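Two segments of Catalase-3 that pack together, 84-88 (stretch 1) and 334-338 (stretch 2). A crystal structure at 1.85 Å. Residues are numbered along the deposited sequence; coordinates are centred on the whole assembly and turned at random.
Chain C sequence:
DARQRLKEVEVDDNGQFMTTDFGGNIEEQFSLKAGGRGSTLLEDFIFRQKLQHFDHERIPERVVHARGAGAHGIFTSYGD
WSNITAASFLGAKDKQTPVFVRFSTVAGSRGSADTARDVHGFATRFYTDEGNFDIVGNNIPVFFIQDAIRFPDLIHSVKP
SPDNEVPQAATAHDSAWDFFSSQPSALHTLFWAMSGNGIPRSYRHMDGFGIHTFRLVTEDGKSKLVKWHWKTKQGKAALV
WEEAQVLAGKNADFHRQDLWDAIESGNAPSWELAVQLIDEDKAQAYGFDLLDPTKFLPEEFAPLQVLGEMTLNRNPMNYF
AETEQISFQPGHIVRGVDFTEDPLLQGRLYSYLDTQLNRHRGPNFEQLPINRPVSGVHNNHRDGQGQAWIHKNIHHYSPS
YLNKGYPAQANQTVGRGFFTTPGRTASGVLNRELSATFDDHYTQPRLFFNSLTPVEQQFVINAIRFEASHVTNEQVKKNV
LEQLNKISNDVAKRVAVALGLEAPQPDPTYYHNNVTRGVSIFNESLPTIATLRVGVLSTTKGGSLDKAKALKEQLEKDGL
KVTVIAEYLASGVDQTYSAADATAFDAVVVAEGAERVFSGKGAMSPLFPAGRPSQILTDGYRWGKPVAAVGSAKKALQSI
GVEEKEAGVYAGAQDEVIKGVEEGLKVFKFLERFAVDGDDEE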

ATOM      1  N   ILE C  84     -14.617  41.764  -6.123  1.00  6.97           N
ATOM      2  CA  ILE C  84     -13.954  41.280  -4.905  1.00  6.55           C
ATOM      3  C   ILE C  84     -13.079  40.047  -5.115  1.00  6.10           C
ATOM      4  O   ILE C  84     -12.222  39.750  -4.283  1.00 11.36           O
ATOM      5  CB  ILE C  84     -14.952  40.975  -3.756  1.00 10.15           C
ATOM      6  CG1 ILE C  84     -16.019  39.986  -4.224  1.00  6.95           C
ATOM      7  CG2 ILE C  84     -15.592  42.269  -3.239  1.00 11.13           C
ATOM      8  CD1 ILE C  84     -16.871  39.439  -3.098  1.00 11.38           C
ATOM      9  N   THR C  85     -13.297  39.315  -6.201  1.00  8.46           N
ATOM     10  CA  THR C  85     -12.516  38.101  -6.438  1.00  6.73           C
ATOM     11  C   THR C  85     -12.414  37.765  -7.913  1.00  6.04           C
ATOM     12  O   THR C  85     -13.369  37.952  -8.661  1.00  7.43           O
ATOM     13  CB  THR C  85     -13.106  36.890  -5.674  1.00 10.02           C
ATOM     14  OG1 THR C  85     -12.233  35.762  -5.816  1.00  9.17           O
ATOM     15  CG2 THR C  85     -14.497  36.533  -6.214  1.00  6.01           C
ATOM     16  N   ALA C  86     -11.244  37.270  -8.320  1.00  7.07           N
ATOM     17  CA  ALA C  86     -11.033  36.749  -9.675  1.00  7.58           C
ATOM     18  C   ALA C  86     -11.554  35.328  -9.834  1.00 10.33           C
ATOM     19  O   ALA C  86     -11.470  34.758 -10.927  1.00 12.24           O
ATOM     20  CB  ALA C  86      -9.550  36.785 -10.033  1.00  7.14           C
ATOM     21  N   ALA C  87     -12.056  34.742  -8.747  1.00  9.30           N
ATOM     22  CA  ALA C  87     -12.556  33.366  -8.786  1.00 10.09           C
ATOM     23  C   ALA C  87     -13.605  33.186  -9.880  1.00  9.96           C
ATOM     24  O   ALA C  87     -14.620  33.870  -9.897  1.00 12.05           O
ATOM     25  CB  ALA C  87     -13.123  32.959  -7.429  1.00  7.31           C
ATOM     26  N   SER C  88     -13.353  32.252 -10.788  1.00  8.31           N
ATOM     27  CA  SER C  88     -14.175  32.089 -11.976  1.00  7.78           C
ATOM     28  C   SER C  88     -15.608  31.668 -11.647  1.00 10.54           C
ATOM     29  O   SER C  88     -16.551  32.085 -12.310  1.00  9.27           O
ATOM     30  CB  SER C  88     -13.533  31.072 -12.929  1.00  7.96           C
ATOM     31  OG  SER C  88     -14.455  30.661 -13.924  1.00 13.22           O
ATOM     32  N   VAL C 334      -8.069  28.093  -5.892  1.00  3.82           N
ATOM     33  CA  VAL C 334      -8.121  28.565  -7.277  1.00  4.44           C
ATOM     34  C   VAL C 334      -7.754  30.056  -7.355  1.00  5.66           C
ATOM     35  O   VAL C 334      -7.829  30.772  -6.357  1.00  6.06           O
ATOM     36  CB  VAL C 334      -9.525  28.356  -7.895  1.00  6.14           C
ATOM     37  CG1 VAL C 334      -9.889  26.866  -7.935  1.00  4.41           C
ATOM     38  CG2 VAL C 334     -10.573  29.138  -7.095  1.00  4.81           C
ATOM     39  N   ARG C 335      -7.353  30.509  -8.539  1.00  6.82           N
ATOM     40  CA  ARG C 335      -7.118  31.931  -8.784  1.00  4.32           C
ATOM     41  C   ARG C 335      -8.282  32.748  -8.251  1.00  5.37           C
ATOM     42  O   ARG C 335      -9.439  32.439  -8.539  1.00  6.92           O
ATOM     43  CB  ARG C 335      -6.988  32.186 -10.285  1.00  8.86           C
ATOM     44  CG  ARG C 335      -6.696  33.643 -10.641  1.00  9.37           C
ATOM     45  CD  ARG C 335      -6.626  33.817 -12.162  1.00 12.57           C
ATOM     46  NE  ARG C 335      -6.530  35.222 -12.565  1.00 14.92           N
ATOM     47  CZ  ARG C 335      -5.397  35.825 -12.914  1.00 17.32           C
ATOM     48  NH1 ARG C 335      -4.249  35.157 -12.905  1.00 11.12           N
ATOM     49  NH2 ARG C 335      -5.411  37.103 -13.272  1.00 19.49           N
ATOM     50  N   GLY C 336      -7.980  33.798  -7.490  1.00  8.08           N
ATOM     51  CA  GLY C 336      -9.015  34.622  -6.888  1.00  7.08           C
ATOM     52  C   GLY C 336      -9.176  34.405  -5.389  1.00  7.68           C
ATOM     53  O   GLY C 336      -9.858  35.170  -4.712  1.00  6.25           O
ATOM     54  N   VAL C 337      -8.545  33.359  -4.865  1.00  4.74           N
ATOM     55  CA  VAL C 337      -8.612  33.058  -3.445  1.00  2.55           C
ATOM     56  C   VAL C 337      -7.186  32.818  -2.961  1.00  7.86           C
ATOM     57  O   VAL C 337      -6.356  32.317  -3.724  1.00  6.30           O
ATOM     58  CB  VAL C 337      -9.462  31.785  -3.190  1.00  3.00           C
ATOM     59  CG1 VAL C 337      -9.587  31.499  -1.699  1.00  2.01           C
ATOM     60  CG2 VAL C 337     -10.848  31.922  -3.828  1.00  5.34           C
ATOM     61  N   ASP C 338      -6.900  33.190  -1.711  1.00  8.79           N
ATOM     62  CA  ASP C 338      -5.588  32.941  -1.104  1.00  5.77           C
ATOM     63  C   ASP C 338      -5.717  32.532   0.363  1.00  5.94           C
ATOM     64  O   ASP C 338      -6.782  32.686   0.967  1.00  6.48           O
ATOM     65  CB  ASP C 338      -4.691  34.175  -1.217  1.00  4.34           C
ATOM     66  CG  ASP C 338      -3.204  33.844  -1.049  1.00  5.01           C
ATOM     67  OD1 ASP C 338      -2.853  32.647  -1.049  1.00  7.47           O
ATOM     68  OD2 ASP C 338      -2.384  34.783  -0.927  1.00  7.92           O
TER
HETATM   69  O   HOH W   1     -10.835  30.821 -10.360  1.00  9.48           O

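This is a small, tightly fitted contact between a beta turn and an irregular loop, distant in sequence, in which backbone meets backbone around a glycine and a single threonine hydroxyl supplies the direct hydrogen bond. Stretch 2 forms a type II turn from Val-334 to Val-337, closed by the bond from Val-337 N to Val-334 O at 3.1 Å, and its third position, Gly-336, lies against stretch 1, with its CA 4.0 Å from the CA of Ala-86.

Glycine suits this place twice over. Its phi of 106° and psi of -11° would jam a CB against the preceding carbonyl oxygen, and that same CB would point at stretch 1, ending about 2.1 Å from Ala-87 N. Without it, Gly-336 CA settles 3.6 Å from Ala-87 N.

Thr-85, in the t rotamer, uses its hydroxyl in both directions. OG1 donates to Gly-336 O at 2.7 Å and accepts from Ala-87 N at 3.1 Å, nearly straight at 163°. A threonine hydroxyl can do both at once, so one buried group ties its own loop together while gripping the turn.

The carbonyl of Arg-335 makes a softer link: Ala-87 CA approaches Arg-335 O at 3.3 Å in a CA-H...O contact. A water also joins this side, accepting from Ser-88 N at 2.9 Å and donating to Arg-335 O at 2.8 Å, thereby bridging the two backbones.

The side chains that meet are modest. Ala-86 directs its methyl toward the turn, where CB lies 4.2 Å from Arg-335 NE, obliquely to the guanidinium; the polar nitrogens of that group find their hydrogen bonds elsewhere in the structure. Ala-87 CB makes a loose apolar contact with Val-337 CG2 at 4.4 Å. With side chains of a single methyl, the two alanines add only light contacts where the main chains already lie close.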